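Local coordinates for protein cytidylyltransferase (Leptospira borgpetersenii serovar Hardjo-bovis, PDB 6OEW) that probably transfers a nucleotidyl group, most likely cytidylyl from CTP, to an acceptor substrate with the help of bound magnesium, at residues F47-Q51 / V121-L125; G12-R18 / N53-T59; I99-L105 / D147-L153. All coordinates share one frame. Numbering follows the deposited sequence.

Interaction 1: F47-Q51 / V121-L125; sequences FSKFQ and VDLFL
F50, D122 and V121 carry most of this small surface contact, in which a loop leans on one side of helix 114-126. The loop follows helix 37-45 and makes a type I turn from S48 to Q51. S48 (phi/psi -72/143) accepts the amide of F50 on its OG at 2.9 Å, forming an ST turn; K49 and F50 then take -65/-10 and -106/25. Segment 121-125 is regular helix, L125 N bonding V121 O at 2.8 Å. The closest alpha carbons, F50 CA and V121 CA, stand 9.0 Å apart, so side chains bridge the gap. F50 (chi1 m) points toward the helix, and its CZ meets V121 CG1 (chi1 t) at 3.4 Å and L125 CD1 at 4.2 Å. D122 (m) sends OD1 to the edge of this ring, 4.1 Å from F50 CZ. K49 (p, t, 96°, t) reaches across so that NZ lies 2.8 Å from D122 OD2, a salt bridge, with a weak second bond of 3.2 Å to D122 OD1. D118, one turn earlier, bonds S48 OG and K49 N. Loop and helix pack side by side on one face of the central sheet of a Rossmann-like α/β domain of the GT-A type.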
ATOM      1  N   PHE A  47       7.312 -10.688   5.543  1.00 34.58           N
ATOM      2  CA  PHE A  47       8.690 -10.446   5.965  1.00 39.99           C
ATOM      3  C   PHE A  47       8.843  -9.200   6.836  1.00 42.97           C
ATOM      4  O   PHE A  47       9.947  -8.946   7.331  1.00 39.39           O
ATOM      5  CB  PHE A  47       9.602 -10.328   4.739  1.00 35.60           C
ATOM      6  CG  PHE A  47       9.712 -11.607   3.934  1.00 40.19           C
ATOM      7  CD1 PHE A  47      10.595 -12.611   4.313  1.00 46.81           C
ATOM      8  CD2 PHE A  47       8.928 -11.806   2.806  1.00 36.71           C
ATOM      9  CE1 PHE A  47      10.702 -13.781   3.587  1.00 44.63           C
ATOM     10  CE2 PHE A  47       9.034 -12.982   2.079  1.00 36.39           C
ATOM     11  CZ  PHE A  47       9.919 -13.964   2.469  1.00 40.99           C
ATOM     12  N   SER A  48       7.784  -8.417   7.027  1.00 38.21           N
ATOM     13  CA  SER A  48       7.873  -7.219   7.854  1.00 37.28           C
ATOM     14  C   SER A  48       7.992  -7.597   9.322  1.00 39.81           C
ATOM     15  O   SER A  48       7.380  -8.568   9.781  1.00 36.56           O
ATOM     16  CB  SER A  48       6.646  -6.335   7.649  1.00 34.21           C
ATOM     17  OG  SER A  48       6.607  -5.277   8.601  1.00 32.56           O
ATOM     18  N   LYS A  49       8.791  -6.831  10.074  1.00 36.65           N
ATOM     19  CA  LYS A  49       8.770  -7.078  11.508  1.00 38.24           C
ATOM     20  C   LYS A  49       7.417  -6.744  12.126  1.00 41.92           C
ATOM     21  O   LYS A  49       7.175  -7.116  13.276  1.00 40.80           O
ATOM     22  CB  LYS A  49       9.899  -6.301  12.203  1.00 46.77           C
ATOM     23  CG  LYS A  49       9.826  -4.798  12.022  1.00 49.24           C
ATOM     24  CD  LYS A  49      10.730  -4.067  13.034  1.00 57.31           C
ATOM     25  CE  LYS A  49      12.094  -3.725  12.455  1.00 60.59           C
ATOM     26  NZ  LYS A  49      12.780  -2.674  13.262  1.00 62.76           N
ATOM     27  N   PHE A  50       6.513  -6.094  11.390  1.00 43.53           N
ATOM     28  CA  PHE A  50       5.164  -5.812  11.872  1.00 47.18           C
ATOM     29  C   PHE A  50       4.105  -6.707  11.227  1.00 45.76           C
ATOM     30  O   PHE A  50       2.925  -6.339  11.188  1.00 45.64           O
ATOM     31  CB  PHE A  50       4.836  -4.332  11.658  1.00 46.56           C
ATOM     32  CG  PHE A  50       5.866  -3.405  12.255  1.00 44.54           C
ATOM     33  CD1 PHE A  50       5.886  -3.143  13.628  1.00 43.01           C
ATOM     34  CD2 PHE A  50       6.843  -2.818  11.459  1.00 39.83           C
ATOM     35  CE1 PHE A  50       6.842  -2.308  14.178  1.00 49.63           C
ATOM     36  CE2 PHE A  50       7.804  -1.991  12.012  1.00 43.24           C
ATOM     37  CZ  PHE A  50       7.810  -1.738  13.374  1.00 51.57           C
ATOM     38  N   GLN A  51       4.489  -7.897  10.763  1.00 43.38           N
ATOM     39  CA  GLN A  51       3.593  -8.711   9.939  1.00 40.99           C
ATOM     40  C   GLN A  51       2.410  -9.293  10.712  1.00 41.03           C
ATOM     41  O   GLN A  51       1.392  -9.629  10.102  1.00 50.05           O
ATOM     42  CB  GLN A  51       4.387  -9.846   9.283  1.00 38.75           C
ATOM     43  CG  GLN A  51       5.079 -10.767  10.269  1.00 44.41           C
ATOM     44  CD  GLN A  51       4.169 -11.881  10.740  1.00 54.07           C
ATOM     45  OE1 GLN A  51       3.195 -12.226  10.060  1.00 52.74           O
ATOM     46  NE2 GLN A  51       4.465 -12.440  11.909  1.00 53.12           N
ATOM     47  N   VAL A 121       8.423   2.903   9.502  1.00 26.51           N
ATOM     48  CA  VAL A 121       7.778   2.786  10.806  1.00 26.14           C
ATOM     49  C   VAL A 121       8.784   3.104  11.908  1.00 26.25           C
ATOM     50  O   VAL A 121       8.461   3.799  12.875  1.00 28.89           O
ATOM     51  CB  VAL A 121       7.162   1.388  11.006  1.00 27.62           C
ATOM     52  CG1 VAL A 121       6.645   1.283  12.431  1.00 30.92           C
ATOM     53  CG2 VAL A 121       6.000   1.105  10.000  1.00 26.78           C
ATOM     54  N   ASP A 122      10.022   2.596  11.773  1.00 27.31           N
ATOM     55  CA  ASP A 122      11.051   2.870  12.780  1.00 30.99           C
ATOM     56  C   ASP A 122      11.286   4.368  12.924  1.00 30.27           C
ATOM     57  O   ASP A 122      11.384   4.889  14.047  1.00 28.07           O
ATOM     58  CB  ASP A 122      12.359   2.157  12.407  1.00 30.58           C
ATOM     59  CG  ASP A 122      12.369   0.691  12.812  1.00 42.98           C
ATOM     60  OD1 ASP A 122      11.403   0.243  13.474  1.00 47.19           O
ATOM     61  OD2 ASP A 122      13.343  -0.012  12.465  1.00 49.65           O
ATOM     62  N   LEU A 123      11.367   5.080  11.797  1.00 26.98           N
ATOM     63  CA  LEU A 123      11.527   6.531  11.853  1.00 26.62           C
ATOM     64  C   LEU A 123      10.349   7.190  12.571  1.00 28.81           C
ATOM     65  O   LEU A 123      10.539   8.101  13.393  1.00 28.49           O
ATOM     66  CB  LEU A 123      11.685   7.091  10.431  1.00 24.94           C
ATOM     67  CG  LEU A 123      12.028   8.585  10.276  1.00 27.99           C
ATOM     68  CD1 LEU A 123      13.437   8.910  10.800  1.00 30.61           C
ATOM     69  CD2 LEU A 123      11.903   9.020   8.826  1.00 28.40           C
ATOM     70  N   PHE A 124       9.122   6.745  12.264  1.00 29.29           N
ATOM     71  CA  PHE A 124       7.926   7.297  12.892  1.00 25.96           C
ATOM     72  C   PHE A 124       7.968   7.082  14.399  1.00 27.20           C
ATOM     73  O   PHE A 124       7.799   8.028  15.187  1.00 29.71           O
ATOM     74  CB  PHE A 124       6.677   6.641  12.250  1.00 25.15           C
ATOM     75  CG  PHE A 124       5.376   7.347  12.516  1.00 28.59           C
ATOM     76  CD1 PHE A 124       4.782   8.100  11.524  1.00 26.72           C
ATOM     77  CD2 PHE A 124       4.736   7.236  13.742  1.00 34.82           C
ATOM     78  CE1 PHE A 124       3.523   8.722  11.735  1.00 32.85           C
ATOM     79  CE2 PHE A 124       3.519   7.875  13.975  1.00 37.39           C
ATOM     80  CZ  PHE A 124       2.914   8.611  12.958  1.00 35.25           C
ATOM     81  N   LEU A 125       8.252   5.849  14.824  1.00 27.90           N
ATOM     82  CA  LEU A 125       8.244   5.538  16.255  1.00 28.11           C
ATOM     83  C   LEU A 125       9.354   6.271  17.005  1.00 35.02           C
ATOM     84  O   LEU A 125       9.187   6.606  18.185  1.00 32.52           O
ATOM     85  CB  LEU A 125       8.407   4.031  16.461  1.00 32.68           C
ATOM     86  CG  LEU A 125       7.303   3.109  15.928  1.00 34.67           C
ATOM     87  CD1 LEU A 125       7.791   1.671  15.871  1.00 34.81           C
ATOM     88  CD2 LEU A 125       6.098   3.220  16.843  1.00 41.41           C
TER

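Interaction 2: G12-R18 / N53-T59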
ATOM      1  N   GLY A  12      -0.337  -1.315  12.976  1.00 29.24           N
ATOM      2  CA  GLY A  12      -1.135  -2.180  12.132  1.00 33.67           C
ATOM      3  C   GLY A  12      -0.892  -1.883  10.664  1.00 37.12           C
ATOM      4  O   GLY A  12      -0.852  -0.713  10.280  1.00 36.35           O
ATOM      5  N   ILE A  13      -0.682  -2.906   9.843  1.00 31.70           N
ATOM      6  CA  ILE A  13      -0.576  -2.718   8.395  1.00 28.88           C
ATOM      7  C   ILE A  13      -1.951  -3.020   7.801  1.00 33.56           C
ATOM      8  O   ILE A  13      -2.387  -4.177   7.752  1.00 33.03           O
ATOM      9  CB  ILE A  13       0.515  -3.599   7.770  1.00 30.44           C
ATOM     10  CG1 ILE A  13       1.885  -3.321   8.378  1.00 29.34           C
ATOM     11  CG2 ILE A  13       0.554  -3.353   6.231  1.00 29.42           C
ATOM     12  CD1 ILE A  13       2.945  -4.334   7.967  1.00 32.84           C
ATOM     13  N   LEU A  14      -2.652  -1.970   7.369  1.00 27.18           N
ATOM     14  CA  LEU A  14      -4.054  -2.054   6.981  1.00 28.84           C
ATOM     15  C   LEU A  14      -4.120  -1.832   5.477  1.00 31.60           C
ATOM     16  O   LEU A  14      -3.901  -0.713   4.998  1.00 29.41           O
ATOM     17  CB  LEU A  14      -4.894  -1.024   7.734  1.00 28.51           C
ATOM     18  CG  LEU A  14      -4.839  -1.073   9.252  1.00 40.79           C
ATOM     19  CD1 LEU A  14      -5.984  -0.254   9.808  1.00 37.27           C
ATOM     20  CD2 LEU A  14      -4.874  -2.506   9.773  1.00 39.34           C
ATOM     21  N   ILE A  15      -4.402  -2.906   4.736  1.00 26.51           N
ATOM     22  CA  ILE A  15      -4.361  -2.897   3.279  1.00 28.17           C
ATOM     23  C   ILE A  15      -5.778  -2.819   2.744  1.00 28.75           C
ATOM     24  O   ILE A  15      -6.576  -3.755   2.920  1.00 29.16           O
ATOM     25  CB  ILE A  15      -3.670  -4.151   2.729  1.00 28.95           C
ATOM     26  CG1 ILE A  15      -2.351  -4.412   3.461  1.00 31.12           C
ATOM     27  CG2 ILE A  15      -3.457  -4.031   1.208  1.00 30.31           C
ATOM     28  CD1 ILE A  15      -1.931  -5.822   3.282  1.00 34.26           C
ATOM     29  N   GLN A  16      -6.089  -1.743   2.035  1.00 26.52           N
ATOM     30  CA  GLN A  16      -7.388  -1.645   1.386  1.00 28.10           C
ATOM     31  C   GLN A  16      -7.337  -2.327   0.023  1.00 25.13           C
ATOM     32  O   GLN A  16      -6.416  -2.104  -0.773  1.00 28.26           O
ATOM     33  CB  GLN A  16      -7.832  -0.187   1.257  1.00 35.96           C
ATOM     34  CG  GLN A  16      -6.875   0.687   0.480  1.00 34.97           C
ATOM     35  CD  GLN A  16      -7.453   2.063   0.216  1.00 33.08           C
ATOM     36  OE1 GLN A  16      -7.273   2.984   1.003  1.00 35.31           O
ATOM     37  NE2 GLN A  16      -8.165   2.201  -0.905  1.00 32.79           N
ATOM     38  N   ALA A  17      -8.308  -3.196  -0.228  1.00 27.88           N
ATOM     39  CA  ALA A  17      -8.338  -3.924  -1.490  1.00 30.36           C
ATOM     40  C   ALA A  17      -9.776  -4.300  -1.778  1.00 25.30           C
ATOM     41  O   ALA A  17     -10.543  -4.582  -0.856  1.00 26.93           O
ATOM     42  CB  ALA A  17      -7.484  -5.196  -1.452  1.00 28.21           C
ATOM     43  N   ARG A  18     -10.142  -4.285  -3.059  1.00 30.42           N
ATOM     44  CA  ARG A  18     -11.482  -4.693  -3.456  1.00 31.45           C
ATOM     45  C   ARG A  18     -11.458  -5.172  -4.899  1.00 32.02           C
ATOM     46  O   ARG A  18     -10.611  -4.756  -5.697  1.00 30.12           O
ATOM     47  CB  ARG A  18     -12.516  -3.559  -3.321  1.00 33.83           C
ATOM     48  CG  ARG A  18     -12.323  -2.452  -4.350  1.00 37.03           C
ATOM     49  CD  ARG A  18     -13.274  -1.295  -4.095  1.00 40.87           C
ATOM     50  NE  ARG A  18     -14.667  -1.667  -4.337  1.00 37.34           N
ATOM     51  CZ  ARG A  18     -15.694  -0.823  -4.282  1.00 43.90           C
ATOM     52  NH1 ARG A  18     -15.491   0.452  -3.975  1.00 41.34           N
ATOM     53  NH2 ARG A  18     -16.929  -1.258  -4.535  1.00 43.51           N
ATOM     54  N   ASN A  53       0.212  -8.000  12.551  1.00 45.19           N
ATOM     55  CA  ASN A  53      -1.001  -7.182  12.541  1.00 39.87           C
ATOM     56  C   ASN A  53      -1.322  -6.674  11.144  1.00 41.09           C
ATOM     57  O   ASN A  53      -1.635  -5.494  10.964  1.00 44.07           O
ATOM     58  CB  ASN A  53      -0.877  -5.990  13.504  1.00 48.13           C
ATOM     59  CG  ASN A  53      -0.665  -6.412  14.953  1.00 52.44           C
ATOM     60  OD1 ASN A  53      -1.262  -7.377  15.438  1.00 48.11           O
ATOM     61  ND2 ASN A  53       0.187  -5.668  15.660  1.00 57.46           N
ATOM     62  N   VAL A  54      -1.254  -7.546  10.143  1.00 41.41           N
ATOM     63  CA  VAL A  54      -1.713  -7.213   8.803  1.00 37.63           C
ATOM     64  C   VAL A  54      -3.203  -7.503   8.756  1.00 32.10           C
ATOM     65  O   VAL A  54      -3.646  -8.563   9.219  1.00 30.46           O
ATOM     66  CB  VAL A  54      -0.963  -8.030   7.737  1.00 39.64           C
ATOM     67  CG1 VAL A  54      -1.556  -7.804   6.371  1.00 36.75           C
ATOM     68  CG2 VAL A  54       0.504  -7.638   7.715  1.00 45.54           C
ATOM     69  N   VAL A  55      -3.977  -6.551   8.247  1.00 32.33           N
ATOM     70  CA  VAL A  55      -5.410  -6.733   8.032  1.00 32.40           C
ATOM     71  C   VAL A  55      -5.729  -6.276   6.615  1.00 31.69           C
ATOM     72  O   VAL A  55      -5.260  -5.215   6.183  1.00 28.57           O
ATOM     73  CB  VAL A  55      -6.259  -5.944   9.049  1.00 28.14           C
ATOM     74  CG1 VAL A  55      -7.738  -6.392   8.983  1.00 33.60           C
ATOM     75  CG2 VAL A  55      -5.667  -6.057  10.501  1.00 32.84           C
ATOM     76  N   VAL A  56      -6.518  -7.070   5.892  1.00 27.03           N
ATOM     77  CA  VAL A  56      -7.063  -6.644   4.608  1.00 24.01           C
ATOM     78  C   VAL A  56      -8.428  -6.016   4.856  1.00 30.05           C
ATOM     79  O   VAL A  56      -9.311  -6.627   5.481  1.00 28.37           O
ATOM     80  CB  VAL A  56      -7.164  -7.819   3.619  1.00 27.82           C
ATOM     81  CG1 VAL A  56      -7.940  -7.409   2.354  1.00 28.58           C
ATOM     82  CG2 VAL A  56      -5.777  -8.340   3.244  1.00 29.53           C
ATOM     83  N   LEU A  57      -8.597  -4.785   4.385  1.00 25.04           N
ATOM     84  CA  LEU A  57      -9.822  -4.026   4.560  1.00 22.79           C
ATOM     85  C   LEU A  57     -10.527  -4.013   3.210  1.00 29.68           C
ATOM     86  O   LEU A  57     -10.029  -3.407   2.258  1.00 28.00           O
ATOM     87  CB  LEU A  57      -9.538  -2.602   5.002  1.00 26.38           C
ATOM     88  CG  LEU A  57      -9.273  -2.299   6.484  1.00 30.27           C
ATOM     89  CD1 LEU A  57      -8.159  -3.194   7.036  1.00 29.65           C
ATOM     90  CD2 LEU A  57      -8.930  -0.829   6.592  1.00 28.10           C
ATOM     91  N   THR A  58     -11.703  -4.629   3.138  1.00 29.63           N
ATOM     92  CA  THR A  58     -12.405  -4.683   1.858  1.00 27.44           C
ATOM     93  C   THR A  58     -13.866  -4.291   2.085  1.00 35.34           C
ATOM     94  O   THR A  58     -14.201  -3.739   3.141  1.00 31.23           O
ATOM     95  CB  THR A  58     -12.236  -6.080   1.232  1.00 29.13           C
ATOM     96  OG1 THR A  58     -12.722  -6.085  -0.127  1.00 28.70           O
ATOM     97  CG2 THR A  58     -12.962  -7.150   2.061  1.00 29.28           C
ATOM     98  N   THR A  59     -14.741  -4.505   1.103  1.00 33.77           N
ATOM     99  CA  THR A  59     -16.135  -4.115   1.250  1.00 32.55           C
ATOM    100  C   THR A  59     -16.983  -5.314   1.655  1.00 28.66           C
ATOM    101  O   THR A  59     -16.526  -6.457   1.673  1.00 31.83           O
ATOM    102  CB  THR A  59     -16.721  -3.518  -0.046  1.00 34.11           C
ATOM    103  OG1 THR A  59     -17.222  -4.589  -0.848  1.00 31.44           O
ATOM    104  CG2 THR A  59     -15.651  -2.753  -0.846  1.00 30.04           C
TER
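Five backbone hydrogen bonds join these parallel strands: I13 N to N53 O (3.0 Å), V55 N to I13 O (2.9 Å), I15 N to V55 O (2.9 Å), L57 N to I15 O (2.7 Å) and A17 N to L57 O (3.0 Å). The hydroxyl T58 OG1 donates to A17 O at 2.7 Å, where strand 12-16 gives way to loop. The segments cross at -27°. Apolar packing runs partly along the pairs and partly diagonally: L14 CD2 touches V55 CG2 (3.7 Å), while L14 CB–L57 CD1 (4.0 Å) and I15 CD1–V54 CG1 (3.7 Å) join residues of neighbouring pairs; helix 37-45 covers I15 and V56. Polar ends find partners outside the pair, Q16 OE1 bonding R104 and T59 OG1 bonding D64, while T59 CG2 lies over a face of the R18 guanidinium. Two adjacent parallel strands connected through helix 37-45 make a β-α-β crossover, as in the Rossmann-like GT-A fold, with the side chain of Q16 about 7 Å from the bound magnesium.

Interaction 3: I99-L105 / D147-L153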
ATOM      1  N   ILE A  99      -5.521  -0.452  16.990  1.00 35.83           N
ATOM      2  CA  ILE A  99      -4.328   0.047  16.305  1.00 31.75           C
ATOM      3  C   ILE A  99      -4.107   1.503  16.686  1.00 37.04           C
ATOM      4  O   ILE A  99      -5.039   2.320  16.642  1.00 37.20           O
ATOM      5  CB  ILE A  99      -4.462  -0.088  14.777  1.00 31.39           C
ATOM      6  CG1 ILE A  99      -4.787  -1.528  14.352  1.00 38.97           C
ATOM      7  CG2 ILE A  99      -3.194   0.435  14.076  1.00 30.49           C
ATOM      8  CD1 ILE A  99      -3.726  -2.560  14.684  1.00 40.65           C
ATOM      9  N   ASP A 100      -2.870   1.833  17.068  1.00 34.55           N
ATOM     10  CA  ASP A 100      -2.455   3.204  17.347  1.00 34.19           C
ATOM     11  C   ASP A 100      -1.735   3.862  16.180  1.00 33.62           C
ATOM     12  O   ASP A 100      -1.892   5.073  15.971  1.00 37.04           O
ATOM     13  CB  ASP A 100      -1.508   3.238  18.557  1.00 37.91           C
ATOM     14  CG  ASP A 100      -2.126   2.632  19.803  1.00 44.87           C
ATOM     15  OD1 ASP A 100      -3.134   3.179  20.296  1.00 46.39           O
ATOM     16  OD2 ASP A 100      -1.597   1.601  20.281  1.00 46.50           O
ATOM     17  N   ILE A 101      -0.929   3.105  15.437  1.00 34.03           N
ATOM     18  CA  ILE A 101      -0.159   3.612  14.302  0.50 30.90           C
ATOM     19  C   ILE A 101      -0.595   2.850  13.053  1.00 32.13           C
ATOM     20  O   ILE A 101      -0.327   1.646  12.926  1.00 31.22           O
ATOM     21  CB  ILE A 101       1.351   3.474  14.519  0.50 31.14           C
ATOM     22  CG1 ILE A 101       1.767   4.139  15.834  0.50 33.10           C
ATOM     23  CG2 ILE A 101       2.099   4.107  13.366  0.50 28.11           C
ATOM     24  CD1 ILE A 101       1.548   5.621  15.857  0.50 34.77           C
ATOM     25  N   ILE A 102      -1.247   3.545  12.131  1.00 29.36           N
ATOM     26  CA  ILE A 102      -1.774   2.919  10.919  1.00 30.18           C
ATOM     27  C   ILE A 102      -0.754   2.988   9.781  1.00 30.17           C
ATOM     28  O   ILE A 102      -0.354   4.077   9.357  1.00 31.94           O
ATOM     29  CB  ILE A 102      -3.089   3.578  10.503  1.00 27.37           C
ATOM     30  CG1 ILE A 102      -4.155   3.269  11.562  1.00 35.49           C
ATOM     31  CG2 ILE A 102      -3.495   3.063   9.107  1.00 27.50           C
ATOM     32  CD1 ILE A 102      -5.246   4.322  11.668  1.00 42.50           C
ATOM     33  N   VAL A 103      -0.384   1.834   9.235  1.00 28.05           N
ATOM     34  CA  VAL A 103       0.372   1.790   7.986  1.00 26.31           C
ATOM     35  C   VAL A 103      -0.642   1.532   6.876  1.00 31.23           C
ATOM     36  O   VAL A 103      -1.215   0.440   6.775  1.00 28.97           O
ATOM     37  CB  VAL A 103       1.480   0.735   8.003  1.00 27.72           C
ATOM     38  CG1 VAL A 103       2.246   0.768   6.671  1.00 32.10           C
ATOM     39  CG2 VAL A 103       2.418   0.963   9.186  1.00 28.39           C
ATOM     40  N   ARG A 104      -0.905   2.554   6.077  1.00 24.98           N
ATOM     41  CA  ARG A 104      -1.911   2.458   5.023  1.00 28.78           C
ATOM     42  C   ARG A 104      -1.259   2.008   3.723  1.00 29.82           C
ATOM     43  O   ARG A 104      -0.366   2.690   3.212  1.00 29.60           O
ATOM     44  CB  ARG A 104      -2.612   3.790   4.804  1.00 27.21           C
ATOM     45  CG  ARG A 104      -3.670   3.600   3.707  1.00 32.66           C
ATOM     46  CD  ARG A 104      -3.986   4.848   3.002  1.00 35.19           C
ATOM     47  NE  ARG A 104      -5.068   4.703   2.011  1.00 28.42           N
ATOM     48  CZ  ARG A 104      -5.338   5.677   1.157  1.00 36.02           C
ATOM     49  NH1 ARG A 104      -4.576   6.764   1.195  1.00 42.09           N
ATOM     50  NH2 ARG A 104      -6.348   5.575   0.290  1.00 29.81           N
ATOM     51  N   LEU A 105      -1.707   0.861   3.196  1.00 27.99           N
ATOM     52  CA  LEU A 105      -1.296   0.345   1.904  1.00 26.73           C
ATOM     53  C   LEU A 105      -2.544   0.053   1.091  1.00 26.51           C
ATOM     54  O   LEU A 105      -3.631  -0.136   1.642  1.00 26.98           O
ATOM     55  CB  LEU A 105      -0.493  -0.957   1.993  1.00 24.99           C
ATOM     56  CG  LEU A 105       0.718  -0.972   2.924  1.00 25.96           C
ATOM     57  CD1 LEU A 105       1.322  -2.386   2.930  1.00 27.93           C
ATOM     58  CD2 LEU A 105       1.742   0.060   2.484  1.00 30.37           C
ATOM     59  N   ASP A 147       4.045   2.820  -2.548  1.00 35.47           N
ATOM     60  CA  ASP A 147       3.454   3.886  -1.736  1.00 29.56           C
ATOM     61  C   ASP A 147       3.172   3.405  -0.321  1.00 33.27           C
ATOM     62  O   ASP A 147       2.538   2.363  -0.112  1.00 28.87           O
ATOM     63  CB  ASP A 147       2.142   4.388  -2.347  1.00 34.79           C
ATOM     64  CG  ASP A 147       2.282   4.900  -3.776  1.00 40.31           C
ATOM     65  OD1 ASP A 147       3.342   4.741  -4.415  1.00 34.84           O
ATOM     66  OD2 ASP A 147       1.280   5.459  -4.262  1.00 41.97           O
ATOM     67  N   ILE A 148       3.629   4.189   0.651  1.00 31.38           N
ATOM     68  CA  ILE A 148       3.433   3.898   2.063  1.00 33.25           C
ATOM     69  C   ILE A 148       3.070   5.201   2.742  1.00 31.79           C
ATOM     70  O   ILE A 148       3.753   6.214   2.552  1.00 28.51           O
ATOM     71  CB  ILE A 148       4.707   3.293   2.693  1.00 33.48           C
ATOM     72  CG1 ILE A 148       5.066   1.963   2.009  1.00 31.92           C
ATOM     73  CG2 ILE A 148       4.514   3.131   4.201  1.00 31.27           C
ATOM     74  CD1 ILE A 148       6.562   1.478   2.243  1.00 28.44           C
ATOM     75  N   GLU A 149       1.996   5.182   3.515  1.00 28.18           N
ATOM     76  CA  GLU A 149       1.600   6.287   4.368  1.00 29.44           C
ATOM     77  C   GLU A 149       1.428   5.739   5.769  1.00 28.68           C
ATOM     78  O   GLU A 149       0.917   4.629   5.946  1.00 35.24           O
ATOM     79  CB  GLU A 149       0.281   6.947   3.872  1.00 29.24           C
ATOM     80  CG  GLU A 149       0.435   7.489   2.471  1.00 33.10           C
ATOM     81  CD  GLU A 149      -0.883   7.579   1.713  1.00 36.75           C
ATOM     82  OE1 GLU A 149      -1.694   6.628   1.798  1.00 37.65           O
ATOM     83  OE2 GLU A 149      -1.081   8.607   1.033  1.00 38.54           O
ATOM     84  N   ILE A 150       1.907   6.488   6.755  1.00 27.59           N
ATOM     85  CA  ILE A 150       1.822   6.106   8.158  1.00 26.78           C
ATOM     86  C   ILE A 150       1.240   7.271   8.931  1.00 27.82           C
ATOM     87  O   ILE A 150       1.747   8.394   8.835  1.00 33.14           O
ATOM     88  CB  ILE A 150       3.206   5.727   8.723  1.00 26.20           C
ATOM     89  CG1 ILE A 150       3.859   4.675   7.803  1.00 34.69           C
ATOM     90  CG2 ILE A 150       3.034   5.203  10.124  1.00 28.23           C
ATOM     91  CD1 ILE A 150       5.323   4.315   8.220  1.00 29.65           C
ATOM     92  N   PHE A 151       0.198   7.013   9.718  1.00 33.37           N
ATOM     93  CA  PHE A 151      -0.347   8.083  10.534  1.00 35.36           C
ATOM     94  C   PHE A 151      -0.982   7.519  11.794  1.00 35.11           C
ATOM     95  O   PHE A 151      -1.302   6.328  11.877  1.00 34.55           O
ATOM     96  CB  PHE A 151      -1.350   8.928   9.747  1.00 30.66           C
ATOM     97  CG  PHE A 151      -2.299   8.114   8.907  1.00 37.13           C
ATOM     98  CD1 PHE A 151      -3.457   7.592   9.464  1.00 35.95           C
ATOM     99  CD2 PHE A 151      -2.032   7.874   7.570  1.00 35.92           C
ATOM    100  CE1 PHE A 151      -4.347   6.838   8.685  1.00 33.90           C
ATOM    101  CE2 PHE A 151      -2.897   7.125   6.796  1.00 33.76           C
ATOM    102  CZ  PHE A 151      -4.055   6.602   7.342  1.00 32.77           C
ATOM    103  N   THR A 152      -1.137   8.396  12.786  1.00 36.26           N
ATOM    104  CA  THR A 152      -1.702   8.017  14.072  1.00 33.18           C
ATOM    105  C   THR A 152      -3.210   7.857  13.958  1.00 37.33           C
ATOM    106  O   THR A 152      -3.860   8.443  13.088  1.00 33.56           O
ATOM    107  CB  THR A 152      -1.397   9.058  15.161  1.00 36.71           C
ATOM    108  OG1 THR A 152      -2.020  10.310  14.845  1.00 36.65           O
ATOM    109  CG2 THR A 152       0.117   9.264  15.326  1.00 40.07           C
ATOM    110  N   LEU A 153      -3.764   7.046  14.851  1.00 35.94           N
ATOM    111  CA  LEU A 153      -5.211   6.993  14.975  1.00 37.63           C
ATOM    112  C   LEU A 153      -5.767   8.380  15.260  1.00 41.42           C
ATOM    113  O   LEU A 153      -6.833   8.750  14.754  1.00 36.85           O
ATOM    114  CB  LEU A 153      -5.602   6.013  16.079  1.00 37.42           C
ATOM    115  CG  LEU A 153      -7.081   5.962  16.458  1.00 42.25           C
ATOM    116  CD1 LEU A 153      -7.883   5.290  15.383  1.00 40.43           C
ATOM    117  CD2 LEU A 153      -7.200   5.234  17.786  1.00 47.09           C
TER
HETATM  118  O   HOH W   1      -0.539   4.266   0.915  1.00 36.03           O
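Strands 101-105 and 149-152 run antiparallel, 158° between their directions, and their side chains interlock on both faces of the sheet. On the face bearing I102, R104, E149 and F151, the F151 ring (chi1 p) swings across toward the neighbouring strand and settles between I102 and R104: its CE1 is 3.9 Å from I102 CG2 and its CE2 3.9 Å from R104 CB. L153 fits beside I99 and I102, with L153 CB 3.8 Å from I99 O and L153 CA 4.3 Å from I102 CD1, and helix 86-96 brings L91 and A94 against its side chain. Further along this face R104 NH1 meets E149 OE1 at 2.9 Å, a salt bridge, while R104 NH2 bonds Q16 of strand 11-16. A water fits beside this pair, donating to R104 O and to E149 OE1, each at 2.8 Å. Among the backbone links are I102 N to F151 O (2.8 Å) and L153 N to D100 O (2.9 Å). Here the mixed central sheet of the GT-A fold changes direction, strand 101-106 being parallel to strand 11-16 on its other side. The opposite face, bearing I101, V103, I150 and T152, is mainly apolar. I150 CG2 presses against I101 CG2 at 3.5 Å, I101 CD1 lies 3.9 Å from T152 CG2, and I148 CG2 reaches V103 CG1 at 4.1 Å. L105 CD2 closes the row against I148 CG1 (3.9 Å), and helix 114-126 covers the ridge, with F124 and M120 on I150. At the far end T152 N-caps helix 153-162 through L155.

The three contacts knit one α/β domain around its central sheet. Interactions 2 and 3 share that sheet, centres about 11 Å apart: strands 11-16 and 101-106 are neighbours, joined by G12 O to V103 N and by Q16 to R104, so four consecutive strands run 54-59, 11-16, 101-106, 149-152. In sequence interaction 2 closes before interaction 3 opens, whereas interaction 1 alternates with both. Its loop and helix 114-126 pack on the sheet, touching I13 of interaction 2 and V103 and I150 of interaction 3; the centres are about 16 and 11 Å away. The side chains of Q16 and D147 come to about 7 and 6 Å from the bound magnesium; interaction 1 lies away from it.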